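Local coordinates for enoyl-CoA hydratase/isomerase family protein (Pseudomonas syringae pv. tomato, PDB 3OT6) that probably acts on acyl-CoA thioesters as a hydratase or isomerase of the crotonase type, at residues L21-G24 and I29-D32; D6-H11 and N38-Q43. All coordinates share one frame; numbering follows the deposited sequence.

Contact 2 (6-11 with 38-43) packs the outer strand 8-13 on helix 31-46, while contact 1 (21-24 with 29-32) joins the end of strand 16-21 and the loop after it to the residues leading into that helix. Their centres lie about 12 Å apart on the same side of the chain's centre, contact 2 being about two to three turns further along the helix. Leu7 connects them: its backbone O is 2.6 Å from Asn22 N, a probable hydrogen bond, while its CD2 lies 3.5 Å from Asn23 OD1. An MPD molecule, probably from the crystallisation liquor, sits about 4 Å from the side chain of Tyr10 in contact 2.

Contact 1 of 2, residues L21-G24 and I29-D32; sequences LNNG and ISPD
Leu21 and Ile29 make the tight part of this contact: Leu21 CD2 lies 3.8 Å from Ile29 CD1, both residues are buried, and the two side chains cross at about a right angle. They reach each other differently. Leu21 sets out toward the other segment, with CG anti to the backbone N (chi1 174°), whereas the CB of Ile29 points away and only the end of its CG1 branch returns to the leucine methyl. Val33 and Ile34 of helix 31-46 extend this apolar patch.

The other half, formed by partly exposed residues, is looser and polar. Asn23 ND2 and Ser30 OG are 4.0 Å apart, too far for a bond, and each has its partner just outside the two segments. The amide nitrogen of Asn23 donates to Ala28 O, a bond that spans the loop between the segments, while Asn27 OD1 accepts from Asn23 N. Ser30 OG, placed between its backbone N and carbonyl carbon (chi1 60°), is bonded to Val33 N. Across the segments the backbones stay well separated, the nearest CA atoms being those of Asn23 and Ile29, 8.0 Å apart.

The modest 117 Å² buried in total fits a short loop closed at one apolar point. It is the connection from strand 16-21 into a serine N-capped helix, here the first beta-to-alpha passage of a crotonase-like domain.

Contact 2 of 2, residues D6-H11 and N38-Q43; sequences DLVSYH and NAALDQ
Tyr10 of strand 8-11 lays one face of its ring against Gln43 of helix 38-43, in a strand-on-helix packing at the edge of the six-stranded sheet of this crotonase-like domain. Gln43 CG stands 3.6 Å from the ring centroid and 21° off the ring normal, the geometry of a CH-pi contact, offset toward the rim beside CZ and CE2. With CG anti to the backbone N (chi1 -177°) the glutamine methylene sits over the ring, and the bend at chi2 carries the amide off, its plane nearly perpendicular to that of the ring.

Ala40 fills the neighbouring position. Its carbonyl O comes within 3.4 Å of Tyr10 CE1, while Ala40 CB lies 3.9 Å from Val8 CG1 and, a little farther off, by Tyr10 CD1. The small alanine side chain thus meets two residues on the same side of the strand, with Ser9 between them pointing away.

Further out, the segment axes are consistent with this fit: strand and helix run nearly parallel, 12° apart, and approach to 8.8 Å, with the CA atoms of Tyr10 and Ala40 closest. Leu19 of the adjacent strand 16-21 touches both Tyr10 and Ala40, continuing the apolar layer between sheet and helix, and Ala36 and Phe37 extend it beyond Val8. Another side of the helix meets helix 73-91, where Asp42 OD1 forms a salt bridge with Arg89, which also bonds Asn38 O.

One acceptor beyond the segment fixes the polar ends of the principal pair. Asp47 OD2 is hydrogen-bonded to both Tyr10 OH and Gln43 NE2, linking the phenol and the amide through a single carboxylate oxygen.

Contact 1 of 2, residues L21-G24 and I29-D32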
loop_
_atom_site.group_PDB
_atom_site.type_symbol
_atom_site.label_atom_id
_atom_site.label_comp_id
_atom_site.label_asym_id
_atom_site.label_seq_id
_atom_site.Cartn_x
_atom_site.Cartn_y
_atom_site.Cartn_z
ATOM N N LEU A 21 7.374 -7.268 -4.176
ATOM C CA LEU A 21 7.517 -7.779 -2.842
ATOM C C LEU A 21 7.497 -9.276 -2.964
ATOM O O LEU A 21 6.682 -9.834 -3.706
ATOM C CB LEU A 21 6.355 -7.314 -1.976
ATOM C CG LEU A 21 6.216 -7.851 -0.546
ATOM C CD1 LEU A 21 7.472 -7.675 0.361
ATOM C CD2 LEU A 21 4.951 -7.279 0.099
ATOM N N ASN A 22 8.406 -9.928 -2.257
ATOM C CA ASN A 22 8.462 -11.379 -2.240
ATOM C C ASN A 22 8.990 -11.920 -0.884
ATOM O O ASN A 22 10.207 -12.114 -0.684
ATOM C CB ASN A 22 9.309 -11.838 -3.426
ATOM C CG ASN A 22 9.476 -13.331 -3.479
ATOM O OD1 ASN A 22 8.748 -14.087 -2.826
ATOM N ND2 ASN A 22 10.456 -13.767 -4.238
ATOM N N ASN A 23 8.069 -12.129 0.051
ATOM C CA ASN A 23 8.414 -12.524 1.403
ATOM C C ASN A 23 7.581 -13.741 1.873
ATOM O O ASN A 23 6.429 -13.591 2.288
ATOM C CB ASN A 23 8.184 -11.345 2.345
ATOM C CG ASN A 23 8.546 -11.678 3.791
ATOM O OD1 ASN A 23 9.478 -12.437 4.027
ATOM N ND2 ASN A 23 7.820 -11.109 4.763
ATOM N N GLY A 24 8.137 -14.941 1.803
ATOM C CA GLY A 24 7.407 -16.129 2.225
ATOM C C GLY A 24 6.046 -16.341 1.559
ATOM O O GLY A 24 5.793 -15.873 0.473
ATOM N N ILE A 29 4.372 -8.091 5.923
ATOM C CA ILE A 29 5.113 -6.879 6.037
ATOM C C ILE A 29 5.884 -7.010 7.345
ATOM O O ILE A 29 5.326 -6.884 8.433
ATOM C CB ILE A 29 4.173 -5.638 6.026
ATOM C CG1 ILE A 29 3.200 -5.684 4.842
ATOM C CG2 ILE A 29 4.964 -4.322 6.021
ATOM C CD1 ILE A 29 3.855 -5.850 3.430
ATOM N N SER A 30 7.173 -7.295 7.227
ATOM C CA SER A 30 8.053 -7.453 8.385
ATOM C C SER A 30 8.891 -6.194 8.501
ATOM O O SER A 30 8.803 -5.332 7.627
ATOM C CB SER A 30 8.962 -8.646 8.172
ATOM O OG SER A 30 9.766 -8.464 7.002
ATOM N N PRO A 31 9.680 -6.058 9.602
ATOM C CA PRO A 31 10.666 -4.930 9.655
ATOM C C PRO A 31 11.658 -4.877 8.471
ATOM O O PRO A 31 11.923 -3.799 7.936
ATOM C CB PRO A 31 11.369 -5.148 10.980
ATOM C CG PRO A 31 10.252 -5.758 11.874
ATOM C CD PRO A 31 9.485 -6.681 10.938
ATOM N N ASP A 32 12.150 -6.024 8.045
ATOM C CA ASP A 32 13.055 -6.123 6.894
ATOM C C ASP A 32 12.354 -5.691 5.614
ATOM O O ASP A 32 12.922 -4.954 4.823
ATOM C CB ASP A 32 13.500 -7.579 6.722
ATOM C CG ASP A 32 14.505 -8.041 7.799
ATOM O OD1 ASP A 32 14.972 -7.241 8.646
ATOM O OD2 ASP A 32 14.809 -9.274 7.787
#

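Contact 2 of 2, residues D6-H11 and N38-Q43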
loop_
_atom_site.group_PDB
_atom_site.type_symbol
_atom_site.label_atom_id
_atom_site.label_comp_id
_atom_site.label_asym_id
_atom_site.label_seq_id
_atom_site.Cartn_x
_atom_site.Cartn_y
_atom_site.Cartn_z
ATOM N N ASP A 6 16.015 -9.578 -2.662
ATOM C CA ASP A 6 14.989 -10.565 -3.005
ATOM C C ASP A 6 13.649 -10.228 -2.361
ATOM O O ASP A 6 12.633 -10.410 -3.016
ATOM C CB ASP A 6 15.418 -12.021 -2.709
ATOM C CG ASP A 6 16.826 -12.367 -3.301
ATOM O OD1 ASP A 6 17.067 -12.064 -4.511
ATOM O OD2 ASP A 6 17.683 -12.911 -2.545
ATOM N N LEU A 7 13.658 -9.742 -1.109
ATOM C CA LEU A 7 12.459 -9.242 -0.392
ATOM C C LEU A 7 11.589 -8.215 -1.184
ATOM O O LEU A 7 10.368 -8.430 -1.392
ATOM C CB LEU A 7 12.846 -8.604 0.953
ATOM C CG LEU A 7 12.964 -9.495 2.189
ATOM C CD1 LEU A 7 12.876 -8.642 3.445
ATOM C CD2 LEU A 7 11.940 -10.646 2.234
ATOM N N VAL A 8 12.205 -7.093 -1.566
ATOM C CA VAL A 8 11.590 -6.217 -2.506
ATOM C C VAL A 8 12.614 -6.088 -3.649
ATOM O O VAL A 8 13.624 -5.382 -3.486
ATOM C CB VAL A 8 11.242 -4.820 -1.832
ATOM C CG1 VAL A 8 10.781 -3.833 -2.837
ATOM C CG2 VAL A 8 10.215 -4.969 -0.637
ATOM N N SER A 9 12.415 -6.807 -4.763
ATOM C CA SER A 9 13.352 -6.669 -5.896
ATOM C C SER A 9 13.127 -5.329 -6.644
ATOM O O SER A 9 11.986 -4.825 -6.728
ATOM C CB SER A 9 13.216 -7.824 -6.858
ATOM O OG SER A 9 11.934 -7.725 -7.458
ATOM N N TYR A 10 14.191 -4.728 -7.170
ATOM C CA TYR A 10 14.031 -3.497 -7.927
ATOM C C TYR A 10 14.405 -3.699 -9.385
ATOM O O TYR A 10 15.521 -3.993 -9.716
ATOM C CB TYR A 10 14.904 -2.424 -7.302
ATOM C CG TYR A 10 14.814 -1.055 -7.932
ATOM C CD1 TYR A 10 13.947 -0.086 -7.418
ATOM C CD2 TYR A 10 15.634 -0.701 -9.012
ATOM C CE1 TYR A 10 13.864 1.180 -7.988
ATOM C CE2 TYR A 10 15.554 0.568 -9.583
ATOM C CZ TYR A 10 14.664 1.491 -9.070
ATOM O OH TYR A 10 14.584 2.734 -9.612
ATOM N N HIS A 11 13.500 -3.480 -10.295
ATOM C CA HIS A 11 13.963 -3.476 -11.667
ATOM C C HIS A 11 13.496 -2.227 -12.420
ATOM O O HIS A 11 12.338 -1.944 -12.436
ATOM C CB HIS A 11 13.620 -4.816 -12.366
ATOM C CG HIS A 11 13.092 -4.654 -13.765
ATOM N ND1 HIS A 11 13.891 -4.795 -14.891
ATOM C CD2 HIS A 11 11.839 -4.351 -14.224
ATOM C CE1 HIS A 11 13.150 -4.582 -15.975
ATOM N NE2 HIS A 11 11.902 -4.313 -15.599
ATOM N N ASN A 38 11.949 1.021 1.725
ATOM C CA ASN A 38 12.590 2.308 1.766
ATOM C C ASN A 38 13.832 2.389 0.852
ATOM O O ASN A 38 14.052 3.449 0.209
ATOM C CB ASN A 38 12.925 2.685 3.193
ATOM C CG ASN A 38 11.670 3.061 3.991
ATOM O OD1 ASN A 38 10.895 3.942 3.568
ATOM N ND2 ASN A 38 11.450 2.389 5.133
ATOM N N ALA A 39 14.589 1.281 0.757
ATOM C CA ALA A 39 15.810 1.264 -0.016
ATOM C C ALA A 39 15.402 1.263 -1.471
ATOM O O ALA A 39 15.996 1.954 -2.276
ATOM C CB ALA A 39 16.670 0.057 0.304
ATOM N N ALA A 40 14.320 0.575 -1.794
ATOM C CA ALA A 40 13.891 0.503 -3.184
ATOM C C ALA A 40 13.343 1.821 -3.612
ATOM O O ALA A 40 13.351 2.114 -4.784
ATOM C CB ALA A 40 12.853 -0.636 -3.452
ATOM N N LEU A 41 12.854 2.614 -2.684
ATOM C CA LEU A 41 12.153 3.840 -3.072
ATOM C C LEU A 41 13.154 4.922 -3.163
ATOM O O LEU A 41 12.971 5.831 -3.936
ATOM C CB LEU A 41 11.018 4.237 -2.089
ATOM C CG LEU A 41 9.654 3.490 -2.181
ATOM C CD1 LEU A 41 8.835 3.712 -0.901
ATOM C CD2 LEU A 41 8.842 3.845 -3.449
ATOM N N ASP A 42 14.211 4.820 -2.359
ATOM C CA ASP A 42 15.342 5.683 -2.485
ATOM C C ASP A 42 15.872 5.622 -3.914
ATOM O O ASP A 42 16.164 6.665 -4.515
ATOM C CB ASP A 42 16.422 5.299 -1.500
ATOM C CG ASP A 42 16.074 5.719 -0.072
ATOM O OD1 ASP A 42 15.226 6.612 0.122
ATOM O OD2 ASP A 42 16.596 5.113 0.880
ATOM N N GLN A 43 15.948 4.406 -4.446
ATOM C CA GLN A 43 16.549 4.146 -5.707
ATOM C C GLN A 43 15.619 4.705 -6.758
ATOM O O GLN A 43 16.080 5.373 -7.694
ATOM C CB GLN A 43 16.756 2.639 -5.890
ATOM C CG GLN A 43 17.463 2.290 -7.204
ATOM C CD GLN A 43 18.825 3.018 -7.357
ATOM O OE1 GLN A 43 19.615 3.106 -6.422
ATOM N NE2 GLN A 43 19.063 3.568 -8.539
#